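Local coordinates for protein CbsA (Xanthomonas oryzae pv. oryzae, PDB 5XYH) that probably hydrolyses 1,4-beta-glucosidic bonds of cellulose to release cellobiose, as a cell-wall degrading exoglucanase of glycosyl hydrolase family 6, at residues 7-15 with 79-88; 145-153 with 165-175. All coordinates share one frame; numbering follows the deposited sequence.

How the contacts relate
Contact 1 and contact 2 come one after the other along the chain. Their centres lie 31 Å apart and their nearest atoms about 11 Å apart, so they do not touch. Both are tied to the same mainly parallel sheet, which fits the distorted barrel of family 6. Contact 1 is a strand pair in it, strand 12-13 with the start of strand 86-92. Contact 2 lies just beyond the end of the adjacent strand 140-145 and packs the loop and short helix that follow it against helices 160-167 and 170-183. The two therefore sit at opposite ends of the strands. Contact 2 lies at the C-terminal end, where barrel glycosidases carry their active sites.

Contact 1 (7-15 with 79-88); sequences PFVGASGYV and QKKANTPITV
Gln79 meets Val15 through both polar atoms of its side-chain amide. The Val15 N-H points almost straight at Gln79 OE1 (2.9 Å) and uses an in-plane lone pair. Gln79 NE2 bonds back to Val15 O at 3.0 Å, with that oxygen in the amide plane. Both bonds fix the amide's rotation. The chain, extended past CG (chi2 179°), carries it there. The amide also lies beside the Tyr14 ring, its plane turned 33° from it, with Gln79 NE2 3.6 Å from Tyr14 CE1. Tyr14 CD2 touches Val88 CG1 at 4.0 Å.

Just before Tyr14, Ser12 and Gly13 form a short parallel ladder with Ile86 and Thr87. Ser12 N bonds to Pro85 O, Thr87 N to Ser12 O, and Tyr14 N to Thr87 O. Ser12 OG rests 3.6 Å from Ile86 CG1, and two waters link it to the backbone of Gln79, Lys81 and Thr84. Thr87 is on the other sheet face. Its CG2 lies over one Phe8 face, off centre, and 3.3 Å from Pro7 O. A water joins Thr87 OG1 to Ser12 O, the latter bond weak. Ala11 CB packs on Pro85 CG at 3.7 Å.

Helix 69-79 packs against Tyr14 through Ala75 and Ala76, and His72 bonds to Tyr14 OH. Strand 12-13 thus flanks the N-terminal end of strand 86-92 in the central family 6 sheet, and Pro7 and Phe8 reach Val142 of the next strand, 140-145.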
ATOM      1  N   PRO A   7      11.118  -7.827 -11.933  1.00 16.09           N
ATOM      2  CA  PRO A   7      10.599  -9.202 -11.817  1.00 16.05           C
ATOM      3  C   PRO A   7       9.214  -9.384 -12.400  1.00 16.40           C
ATOM      4  O   PRO A   7       8.772 -10.533 -12.549  1.00 16.25           O
ATOM      5  CB  PRO A   7      10.582  -9.447 -10.305  1.00 15.84           C
ATOM      6  CG  PRO A   7      10.339  -8.075  -9.733  1.00 15.71           C
ATOM      7  CD  PRO A   7      11.077  -7.114 -10.645  1.00 15.12           C
ATOM      8  N   PHE A   8       8.506  -8.303 -12.717  1.00 16.57           N
ATOM      9  CA  PHE A   8       7.167  -8.454 -13.272  1.00 16.65           C
ATOM     10  C   PHE A   8       7.178  -8.740 -14.765  1.00 17.50           C
ATOM     11  O   PHE A   8       6.167  -9.214 -15.293  1.00 18.05           O
ATOM     12  CB  PHE A   8       6.344  -7.197 -12.981  1.00 15.86           C
ATOM     13  CG  PHE A   8       6.063  -7.001 -11.509  1.00 16.07           C
ATOM     14  CD1 PHE A   8       4.928  -7.538 -10.931  1.00 15.40           C
ATOM     15  CD2 PHE A   8       6.952  -6.317 -10.707  1.00 15.41           C
ATOM     16  CE1 PHE A   8       4.671  -7.368  -9.589  1.00 14.82           C
ATOM     17  CE2 PHE A   8       6.700  -6.143  -9.365  1.00 14.18           C
ATOM     18  CZ  PHE A   8       5.566  -6.664  -8.804  1.00 14.57           C
ATOM     19  N   VAL A   9       8.285  -8.465 -15.456  1.00 18.20           N
ATOM     20  CA  VAL A   9       8.301  -8.569 -16.911  1.00 17.80           C
ATOM     21  C   VAL A   9       8.133 -10.027 -17.313  1.00 18.42           C
ATOM     22  O   VAL A   9       8.898 -10.896 -16.876  1.00 17.36           O
ATOM     23  CB  VAL A   9       9.595  -7.990 -17.490  1.00 18.48           C
ATOM     24  CG1 VAL A   9       9.683  -8.321 -18.970  1.00 18.54           C
ATOM     25  CG2 VAL A   9       9.657  -6.489 -17.248  1.00 17.75           C
ATOM     26  N   GLY A  10       7.124 -10.297 -18.140  1.00 18.70           N
ATOM     27  CA  GLY A  10       6.873 -11.641 -18.618  1.00 18.98           C
ATOM     28  C   GLY A  10       6.324 -12.617 -17.602  1.00 20.90           C
ATOM     29  O   GLY A  10       6.199 -13.806 -17.915  1.00 20.54           O
ATOM     30  N   ALA A  11       5.968 -12.161 -16.402  1.00 19.19           N
ATOM     31  CA  ALA A  11       5.587 -13.057 -15.320  1.00 19.96           C
ATOM     32  C   ALA A  11       4.088 -13.015 -15.057  1.00 18.88           C
ATOM     33  O   ALA A  11       3.447 -11.963 -15.168  1.00 19.18           O
ATOM     34  CB  ALA A  11       6.331 -12.697 -14.027  1.00 19.53           C
ATOM     35  N   SER A  12       3.535 -14.167 -14.681  1.00 19.65           N
ATOM     36  CA  SER A  12       2.208 -14.180 -14.095  1.00 18.90           C
ATOM     37  C   SER A  12       2.326 -13.816 -12.617  1.00 19.36           C
ATOM     38  O   SER A  12       3.422 -13.577 -12.096  1.00 18.49           O
ATOM     39  CB  SER A  12       1.537 -15.540 -14.299  1.00 18.96           C
ATOM     40  OG  SER A  12       2.277 -16.592 -13.699  1.00 19.98           O
ATOM     41  N   GLY A  13       1.188 -13.767 -11.931  1.00 18.51           N
ATOM     42  CA  GLY A  13       1.171 -13.468 -10.514  1.00 17.53           C
ATOM     43  C   GLY A  13       0.367 -14.489  -9.738  1.00 16.96           C
ATOM     44  O   GLY A  13      -0.577 -15.091 -10.246  1.00 16.60           O
ATOM     45  N   TYR A  14       0.751 -14.658  -8.480  1.00 17.12           N
ATOM     46  CA  TYR A  14       0.105 -15.622  -7.596  1.00 16.34           C
ATOM     47  C   TYR A  14      -1.271 -15.116  -7.170  1.00 16.49           C
ATOM     48  O   TYR A  14      -1.403 -13.995  -6.670  1.00 17.22           O
ATOM     49  CB  TYR A  14       1.014 -15.874  -6.388  1.00 16.57           C
ATOM     50  CG  TYR A  14       0.344 -16.523  -5.196  1.00 16.91           C
ATOM     51  CD1 TYR A  14      -0.230 -17.787  -5.305  1.00 16.19           C
ATOM     52  CD2 TYR A  14       0.287 -15.876  -3.963  1.00 15.46           C
ATOM     53  CE1 TYR A  14      -0.848 -18.388  -4.219  1.00 16.54           C
ATOM     54  CE2 TYR A  14      -0.327 -16.475  -2.871  1.00 15.78           C
ATOM     55  CZ  TYR A  14      -0.891 -17.733  -3.008  1.00 15.80           C
ATOM     56  OH  TYR A  14      -1.511 -18.352  -1.938  1.00 14.99           O
ATOM     57  N   VAL A  15      -2.298 -15.930  -7.393  1.00 16.12           N
ATOM     58  CA  VAL A  15      -3.680 -15.601  -7.039  1.00 16.55           C
ATOM     59  C   VAL A  15      -3.997 -16.281  -5.704  1.00 15.55           C
ATOM     60  O   VAL A  15      -4.036 -17.512  -5.612  1.00 16.42           O
ATOM     61  CB  VAL A  15      -4.665 -16.028  -8.138  1.00 16.71           C
ATOM     62  CG1 VAL A  15      -6.106 -15.783  -7.696  1.00 16.23           C
ATOM     63  CG2 VAL A  15      -4.370 -15.301  -9.484  1.00 16.08           C
ATOM     64  N   GLN A  79       0.538 -22.768  -9.525  1.00 20.71           N
ATOM     65  CA  GLN A  79       0.017 -21.858 -10.528  1.00 20.33           C
ATOM     66  C   GLN A  79       1.056 -21.453 -11.563  1.00 21.20           C
ATOM     67  O   GLN A  79       0.698 -20.771 -12.529  1.00 22.29           O
ATOM     68  CB  GLN A  79      -0.558 -20.602  -9.859  1.00 19.75           C
ATOM     69  CG  GLN A  79      -1.518 -20.900  -8.712  1.00 19.55           C
ATOM     70  CD  GLN A  79      -2.063 -19.642  -8.057  1.00 17.20           C
ATOM     71  OE1 GLN A  79      -1.835 -18.515  -8.536  1.00 18.16           O
ATOM     72  NE2 GLN A  79      -2.782 -19.821  -6.955  1.00 16.51           N
ATOM     73  N   LYS A  80       2.317 -21.865 -11.401  1.00 20.46           N
ATOM     74  CA  LYS A  80       3.373 -21.431 -12.309  1.00 21.93           C
ATOM     75  C   LYS A  80       3.243 -22.111 -13.669  1.00 23.40           C
ATOM     76  O   LYS A  80       3.202 -23.340 -13.755  1.00 24.16           O
ATOM     77  CB  LYS A  80       4.753 -21.723 -11.710  1.00 22.81           C
ATOM     78  CG  LYS A  80       5.905 -21.182 -12.566  1.00 24.23           C
ATOM     79  CD  LYS A  80       7.281 -21.548 -12.012  1.00 24.55           C
ATOM     80  CE  LYS A  80       8.398 -20.877 -12.819  1.00 25.09           C
ATOM     81  NZ  LYS A  80       8.270 -21.034 -14.319  1.00 26.53           N
ATOM     82  N   LYS A  81       3.198 -21.310 -14.731  1.00 23.92           N
ATOM     83  CA  LYS A  81       3.166 -21.853 -16.085  1.00 25.13           C
ATOM     84  C   LYS A  81       4.570 -22.264 -16.519  1.00 27.10           C
ATOM     85  O   LYS A  81       5.575 -21.705 -16.060  1.00 26.35           O
ATOM     86  CB  LYS A  81       2.584 -20.828 -17.065  1.00 25.35           C
ATOM     87  CG  LYS A  81       2.585 -21.227 -18.551  1.00 26.15           C
ATOM     88  CD  LYS A  81       1.868 -20.167 -19.386  1.00 26.28           C
ATOM     89  CE  LYS A  81       0.790 -20.761 -20.290  1.00 29.10           C
ATOM     90  NZ  LYS A  81       0.478 -19.884 -21.462  1.00 28.82           N
ATOM     91  N   ALA A  82       4.627 -23.256 -17.411  1.00 27.00           N
ATOM     92  CA  ALA A  82       5.901 -23.772 -17.909  1.00 28.61           C
ATOM     93  C   ALA A  82       6.735 -22.671 -18.559  1.00 30.43           C
ATOM     94  O   ALA A  82       6.247 -21.932 -19.425  1.00 29.38           O
ATOM     95  CB  ALA A  82       5.647 -24.892 -18.915  1.00 27.94           C
ATOM     96  N   ASN A  83       7.998 -22.566 -18.135  1.00 30.47           N
ATOM     97  CA  ASN A  83       8.958 -21.614 -18.694  1.00 31.41           C
ATOM     98  C   ASN A  83       8.479 -20.172 -18.568  1.00 30.31           C
ATOM     99  O   ASN A  83       8.891 -19.308 -19.350  1.00 31.27           O
ATOM    100  CB  ASN A  83       9.271 -21.923 -20.163  1.00 33.02           C
ATOM    101  CG  ASN A  83       9.793 -23.328 -20.363  1.00 35.60           C
ATOM    102  OD1 ASN A  83      10.650 -23.804 -19.610  1.00 37.07           O
ATOM    103  ND2 ASN A  83       9.264 -24.014 -21.378  1.00 36.77           N
ATOM    104  N   THR A  84       7.605 -19.900 -17.604  1.00 28.33           N
ATOM    105  CA  THR A  84       7.047 -18.570 -17.400  1.00 26.82           C
ATOM    106  C   THR A  84       7.303 -18.184 -15.950  1.00 25.06           C
ATOM    107  O   THR A  84       6.940 -18.950 -15.033  1.00 23.63           O
ATOM    108  CB  THR A  84       5.552 -18.556 -17.722  1.00 26.52           C
ATOM    109  OG1 THR A  84       5.358 -19.074 -19.046  1.00 27.40           O
ATOM    110  CG2 THR A  84       4.991 -17.129 -17.634  1.00 24.35           C
ATOM    111  N   PRO A  85       7.947 -17.052 -15.680  1.00 23.88           N
ATOM    112  CA  PRO A  85       8.126 -16.637 -14.288  1.00 21.88           C
ATOM    113  C   PRO A  85       6.784 -16.298 -13.656  1.00 20.55           C
ATOM    114  O   PRO A  85       5.783 -16.073 -14.341  1.00 21.21           O
ATOM    115  CB  PRO A  85       9.028 -15.407 -14.397  1.00 21.43           C
ATOM    116  CG  PRO A  85       8.761 -14.861 -15.753  1.00 21.98           C
ATOM    117  CD  PRO A  85       8.506 -16.068 -16.626  1.00 24.11           C
ATOM    118  N   ILE A  86       6.774 -16.279 -12.323  1.00 20.69           N
ATOM    119  CA  ILE A  86       5.598 -15.917 -11.533  1.00 19.41           C
ATOM    120  C   ILE A  86       6.070 -15.093 -10.336  1.00 18.42           C
ATOM    121  O   ILE A  86       7.098 -15.408  -9.727  1.00 17.70           O
ATOM    122  CB  ILE A  86       4.818 -17.179 -11.091  1.00 19.68           C
ATOM    123  CG1 ILE A  86       3.537 -16.817 -10.332  1.00 19.09           C
ATOM    124  CG2 ILE A  86       5.707 -18.096 -10.262  1.00 20.00           C
ATOM    125  CD1 ILE A  86       2.654 -18.016 -10.002  1.00 19.29           C
ATOM    126  N   THR A  87       5.350 -14.010 -10.023  1.00 17.33           N
ATOM    127  CA  THR A  87       5.672 -13.206  -8.849  1.00 16.10           C
ATOM    128  C   THR A  87       4.719 -13.549  -7.707  1.00 16.82           C
ATOM    129  O   THR A  87       3.519 -13.766  -7.928  1.00 17.07           O
ATOM    130  CB  THR A  87       5.638 -11.696  -9.152  1.00 16.37           C
ATOM    131  OG1 THR A  87       4.337 -11.279  -9.598  1.00 17.52           O
ATOM    132  CG2 THR A  87       6.654 -11.344 -10.213  1.00 15.81           C
ATOM    133  N   VAL A  88       5.269 -13.641  -6.493  1.00 15.31           N
ATOM    134  CA  VAL A  88       4.500 -13.882  -5.273  1.00 15.34           C
ATOM    135  C   VAL A  88       4.609 -12.626  -4.419  1.00 15.05           C
ATOM    136  O   VAL A  88       5.696 -12.287  -3.932  1.00 14.19           O
ATOM    137  CB  VAL A  88       4.998 -15.115  -4.509  1.00 14.88           C
ATOM    138  CG1 VAL A  88       4.151 -15.349  -3.272  1.00 15.97           C
ATOM    139  CG2 VAL A  88       4.953 -16.336  -5.406  1.00 16.83           C
TER
HETATM  140  O   HOH W   1       3.356 -10.649 -12.106  1.00 18.15           O
HETATM  141  O   HOH W   2       0.066 -18.095 -13.172  1.00 20.97           O
HETATM  142  O   HOH W   3       4.094 -18.568 -14.414  1.00 21.95           O
HETATM  143  O   HOH W   4      -1.597 -17.157 -11.467  1.00 19.77           O

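Contact 2 (145-153 with 165-175); sequences IEPDSLPNL and ASSSGIYEAGI
The two segments run in opposite senses and draw together along their length, from 7.5 Å between Glu146 CA and Ile175 CA to 5.9 Å between Leu153 CA and Ser166 CA. The contact between them is mostly apolar. Ile175 lays its CD1 methyl against the turn after strand 140-145. That methyl lies 3.8 Å from Glu146 CB and also 3.8 Å from Ser149 OG, while Ile175 CG1 meets Leu150 CD2. With chi1 63°, Ser149 OG is turned back over its own backbone and donates to Glu146 O at 2.7 Å, closing the turn.

The Tyr171 ring is held from several directions. Ala165 CB, from its own segment, stands 3.5 Å above the ring plane and over its centre. Ser149 O comes to the ring edge, near the plane, 3.6 Å from Tyr171 CE2. Leu153 CD2 touches Tyr171 CD2 and also reaches Ala165 CB, at 3.7 Å, so one methyl links both helices of segment 165-175.

The loop after strand 86-92 meets the polar ends of Tyr171 and Glu146. Gly97 O bonds to Tyr171 OH, while Asp94 N and Met95 N bond to the Glu146 carboxylate, which Tyr119 also holds. Helix 170-183 is the main helix of the beta-alpha-beta crossover between parallel strands 140-145 and 188-193. Ile145 and Ile175 both touch Met192 of strand 188-193. Helix 206-218 flanks the packing, with Tyr213 on Leu150 and Val216 on Ile175.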
ATOM      1  N   ILE A 145       8.092  -3.510   1.475  1.00 11.62           N
ATOM      2  CA  ILE A 145       8.883  -3.409   2.699  1.00 11.68           C
ATOM      3  C   ILE A 145       8.262  -2.375   3.642  1.00 11.38           C
ATOM      4  O   ILE A 145       8.344  -1.166   3.398  1.00 12.06           O
ATOM      5  CB  ILE A 145      10.343  -3.061   2.394  1.00 11.57           C
ATOM      6  CG1 ILE A 145      10.988  -4.165   1.541  1.00 12.07           C
ATOM      7  CG2 ILE A 145      11.106  -2.844   3.709  1.00 12.10           C
ATOM      8  CD1 ILE A 145      11.115  -5.516   2.244  1.00 12.34           C
ATOM      9  N   GLU A 146       7.660  -2.866   4.733  1.00 11.81           N
ATOM     10  CA  GLU A 146       7.131  -2.149   5.897  1.00 11.18           C
ATOM     11  C   GLU A 146       6.394  -0.866   5.533  1.00 11.29           C
ATOM     12  O   GLU A 146       6.912   0.242   5.748  1.00 12.05           O
ATOM     13  CB  GLU A 146       8.255  -1.863   6.896  1.00 11.64           C
ATOM     14  CG  GLU A 146       8.841  -3.128   7.564  1.00 11.30           C
ATOM     15  CD  GLU A 146       7.864  -3.833   8.499  1.00 12.22           C
ATOM     16  OE1 GLU A 146       6.847  -3.211   8.903  1.00 12.10           O
ATOM     17  OE2 GLU A 146       8.127  -5.017   8.834  1.00 11.87           O
ATOM     18  N   PRO A 147       5.170  -0.982   5.022  1.00 11.93           N
ATOM     19  CA  PRO A 147       4.341   0.208   4.813  1.00 11.37           C
ATOM     20  C   PRO A 147       4.143   0.982   6.109  1.00 12.29           C
ATOM     21  O   PRO A 147       4.204   0.428   7.210  1.00 11.69           O
ATOM     22  CB  PRO A 147       3.011  -0.361   4.306  1.00 12.01           C
ATOM     23  CG  PRO A 147       3.278  -1.746   3.897  1.00 11.51           C
ATOM     24  CD  PRO A 147       4.485  -2.227   4.632  1.00 11.38           C
ATOM     25  N   ASP A 148       3.931   2.284   5.951  1.00 12.38           N
ATOM     26  CA  ASP A 148       3.582   3.177   7.048  1.00 14.01           C
ATOM     27  C   ASP A 148       4.699   3.268   8.083  1.00 13.82           C
ATOM     28  O   ASP A 148       4.446   3.379   9.282  1.00 14.49           O
ATOM     29  CB  ASP A 148       2.270   2.738   7.700  1.00 14.48           C
ATOM     30  CG  ASP A 148       1.637   3.837   8.514  1.00 17.01           C
ATOM     31  OD1 ASP A 148       1.864   5.035   8.205  1.00 18.16           O
ATOM     32  OD2 ASP A 148       0.919   3.492   9.473  1.00 18.03           O
ATOM     33  N   SER A 149       5.958   3.190   7.652  1.00 13.80           N
ATOM     34  CA  SER A 149       7.056   3.244   8.605  1.00 13.85           C
ATOM     35  C   SER A 149       7.853   4.509   8.356  1.00 14.72           C
ATOM     36  O   SER A 149       7.534   5.564   8.946  1.00 14.65           O
ATOM     37  CB  SER A 149       7.919   1.977   8.517  1.00 13.52           C
ATOM     38  OG  SER A 149       8.537   1.856   7.252  1.00 12.58           O
ATOM     39  N   LEU A 150       8.878   4.471   7.501  1.00 13.84           N
ATOM     40  CA  LEU A 150       9.832   5.567   7.361  1.00 14.53           C
ATOM     41  C   LEU A 150       9.214   6.938   7.091  1.00 14.47           C
ATOM     42  O   LEU A 150       9.683   7.915   7.706  1.00 16.08           O
ATOM     43  CB  LEU A 150      10.839   5.221   6.254  1.00 13.96           C
ATOM     44  CG  LEU A 150      11.783   4.060   6.557  1.00 14.87           C
ATOM     45  CD1 LEU A 150      12.864   3.932   5.484  1.00 14.65           C
ATOM     46  CD2 LEU A 150      12.417   4.255   7.919  1.00 15.85           C
ATOM     47  N   PRO A 151       8.214   7.103   6.208  1.00 14.52           N
ATOM     48  CA  PRO A 151       7.689   8.459   5.954  1.00 15.75           C
ATOM     49  C   PRO A 151       7.262   9.207   7.211  1.00 17.41           C
ATOM     50  O   PRO A 151       7.393  10.439   7.263  1.00 17.93           O
ATOM     51  CB  PRO A 151       6.489   8.200   5.032  1.00 15.07           C
ATOM     52  CG  PRO A 151       6.795   6.905   4.372  1.00 15.05           C
ATOM     53  CD  PRO A 151       7.490   6.095   5.411  1.00 13.84           C
ATOM     54  N   ASN A 152       6.789   8.498   8.240  1.00 17.01           N
ATOM     55  CA  ASN A 152       6.382   9.176   9.466  1.00 17.64           C
ATOM     56  C   ASN A 152       7.552   9.850  10.156  1.00 18.14           C
ATOM     57  O   ASN A 152       7.359  10.840  10.874  1.00 19.22           O
ATOM     58  CB  ASN A 152       5.713   8.196  10.423  1.00 17.22           C
ATOM     59  CG  ASN A 152       4.471   7.583   9.842  1.00 18.92           C
ATOM     60  OD1 ASN A 152       3.504   8.290   9.536  1.00 19.62           O
ATOM     61  ND2 ASN A 152       4.476   6.250   9.687  1.00 18.12           N
ATOM     62  N   LEU A 153       8.768   9.334   9.967  1.00 16.84           N
ATOM     63  CA  LEU A 153       9.927   9.987  10.567  1.00 18.89           C
ATOM     64  C   LEU A 153      10.187  11.361   9.963  1.00 18.32           C
ATOM     65  O   LEU A 153      10.833  12.199  10.602  1.00 20.47           O
ATOM     66  CB  LEU A 153      11.175   9.117  10.422  1.00 15.83           C
ATOM     67  CG  LEU A 153      11.091   7.663  10.880  1.00 17.14           C
ATOM     68  CD1 LEU A 153      12.471   7.069  10.854  1.00 17.30           C
ATOM     69  CD2 LEU A 153      10.499   7.579  12.286  1.00 17.86           C
ATOM     70  N   ALA A 165      10.404   6.523  17.353  1.00 19.72           N
ATOM     71  CA  ALA A 165      10.825   5.649  16.256  1.00 18.42           C
ATOM     72  C   ALA A 165      12.084   6.167  15.592  1.00 18.96           C
ATOM     73  O   ALA A 165      12.931   5.382  15.142  1.00 18.10           O
ATOM     74  CB  ALA A 165       9.720   5.533  15.211  1.00 17.31           C
ATOM     75  N   SER A 166      12.228   7.488  15.533  1.00 19.50           N
ATOM     76  CA  SER A 166      13.417   8.091  14.954  1.00 19.69           C
ATOM     77  C   SER A 166      14.595   8.028  15.917  1.00 19.40           C
ATOM     78  O   SER A 166      15.643   7.448  15.600  1.00 19.50           O
ATOM     79  CB  SER A 166      13.124   9.536  14.577  1.00 20.57           C
ATOM     80  OG  SER A 166      14.202  10.042  13.833  1.00 23.41           O
ATOM     81  N   SER A 167      14.431   8.628  17.101  1.00 20.82           N
ATOM     82  CA  SER A 167      15.546   8.801  18.027  1.00 20.83           C
ATOM     83  C   SER A 167      16.075   7.468  18.540  1.00 20.06           C
ATOM     84  O   SER A 167      17.274   7.348  18.815  1.00 19.17           O
ATOM     85  CB  SER A 167      15.116   9.690  19.195  1.00 21.09           C
ATOM     86  OG  SER A 167      14.169   9.031  20.019  1.00 23.27           O
ATOM     87  N   SER A 168      15.206   6.462  18.668  1.00 17.81           N
ATOM     88  CA  SER A 168      15.650   5.138  19.089  1.00 18.44           C
ATOM     89  C   SER A 168      16.444   4.421  18.005  1.00 18.09           C
ATOM     90  O   SER A 168      17.129   3.439  18.307  1.00 17.37           O
ATOM     91  CB  SER A 168      14.453   4.275  19.479  1.00 18.55           C
ATOM     92  OG  SER A 168      13.707   3.911  18.321  1.00 17.91           O
ATOM     93  N   GLY A 169      16.345   4.863  16.754  1.00 17.95           N
ATOM     94  CA  GLY A 169      16.976   4.158  15.652  1.00 17.48           C
ATOM     95  C   GLY A 169      16.283   2.881  15.233  1.00 15.70           C
ATOM     96  O   GLY A 169      16.741   2.236  14.286  1.00 15.61           O
ATOM     97  N   ILE A 170      15.160   2.520  15.865  1.00 14.98           N
ATOM     98  CA  ILE A 170      14.620   1.173  15.699  1.00 14.83           C
ATOM     99  C   ILE A 170      13.991   0.989  14.319  1.00 14.66           C
ATOM    100  O   ILE A 170      14.173  -0.060  13.691  1.00 13.27           O
ATOM    101  CB  ILE A 170      13.635   0.844  16.834  1.00 15.43           C
ATOM    102  CG1 ILE A 170      14.408   0.755  18.160  1.00 15.61           C
ATOM    103  CG2 ILE A 170      12.927  -0.464  16.551  1.00 14.53           C
ATOM    104  CD1 ILE A 170      13.529   0.491  19.403  1.00 16.13           C
ATOM    105  N   TYR A 171      13.243   1.985  13.817  1.00 13.69           N
ATOM    106  CA  TYR A 171      12.699   1.856  12.465  1.00 13.76           C
ATOM    107  C   TYR A 171      13.813   1.601  11.456  1.00 14.22           C
ATOM    108  O   TYR A 171      13.734   0.665  10.656  1.00 13.50           O
ATOM    109  CB  TYR A 171      11.917   3.105  12.056  1.00 14.77           C
ATOM    110  CG  TYR A 171      10.456   3.103  12.429  1.00 14.50           C
ATOM    111  CD1 TYR A 171       9.973   2.296  13.452  1.00 14.45           C
ATOM    112  CD2 TYR A 171       9.557   3.940  11.766  1.00 15.11           C
ATOM    113  CE1 TYR A 171       8.623   2.319  13.801  1.00 15.54           C
ATOM    114  CE2 TYR A 171       8.215   3.969  12.100  1.00 15.32           C
ATOM    115  CZ  TYR A 171       7.752   3.166  13.120  1.00 15.47           C
ATOM    116  OH  TYR A 171       6.421   3.203  13.443  1.00 15.79           O
ATOM    117  N   GLU A 172      14.873   2.415  11.505  1.00 14.57           N
ATOM    118  CA  GLU A 172      15.975   2.267  10.560  1.00 15.19           C
ATOM    119  C   GLU A 172      16.690   0.937  10.754  1.00 14.89           C
ATOM    120  O   GLU A 172      17.119   0.313   9.776  1.00 14.24           O
ATOM    121  CB  GLU A 172      16.949   3.439  10.701  1.00 16.32           C
ATOM    122  CG  GLU A 172      16.325   4.762  10.294  1.00 17.23           C
ATOM    123  CD  GLU A 172      17.122   5.970  10.748  1.00 20.54           C
ATOM    124  OE1 GLU A 172      17.995   6.424   9.979  1.00 21.62           O
ATOM    125  OE2 GLU A 172      16.855   6.476  11.874  1.00 22.77           O
ATOM    126  N   ALA A 173      16.815   0.485  12.009  1.00 14.24           N
ATOM    127  CA  ALA A 173      17.463  -0.800  12.264  1.00 14.70           C
ATOM    128  C   ALA A 173      16.623  -1.947  11.730  1.00 13.91           C
ATOM    129  O   ALA A 173      17.163  -2.895  11.154  1.00 13.45           O
ATOM    130  CB  ALA A 173      17.730  -0.984  13.758  1.00 14.93           C
ATOM    131  N   GLY A 174      15.301  -1.871  11.909  1.00 12.90           N
ATOM    132  CA  GLY A 174      14.425  -2.906  11.377  1.00 14.12           C
ATOM    133  C   GLY A 174      14.450  -2.999   9.859  1.00 13.38           C
ATOM    134  O   GLY A 174      14.483  -4.095   9.295  1.00 12.21           O
ATOM    135  N   ILE A 175      14.402  -1.855   9.177  1.00 13.44           N
ATOM    136  CA  ILE A 175      14.446  -1.864   7.716  1.00 13.74           C
ATOM    137  C   ILE A 175      15.765  -2.450   7.231  1.00 13.37           C
ATOM    138  O   ILE A 175      15.797  -3.273   6.311  1.00 13.84           O
ATOM    139  CB  ILE A 175      14.234  -0.453   7.145  1.00 13.68           C
ATOM    140  CG1 ILE A 175      12.902   0.151   7.598  1.00 14.19           C
ATOM    141  CG2 ILE A 175      14.360  -0.489   5.613  1.00 14.82           C
ATOM    142  CD1 ILE A 175      11.716  -0.233   6.776  1.00 14.48           C
TER
HETATM  143  O   HOH W   5       5.353   1.262  10.922  1.00 15.39           O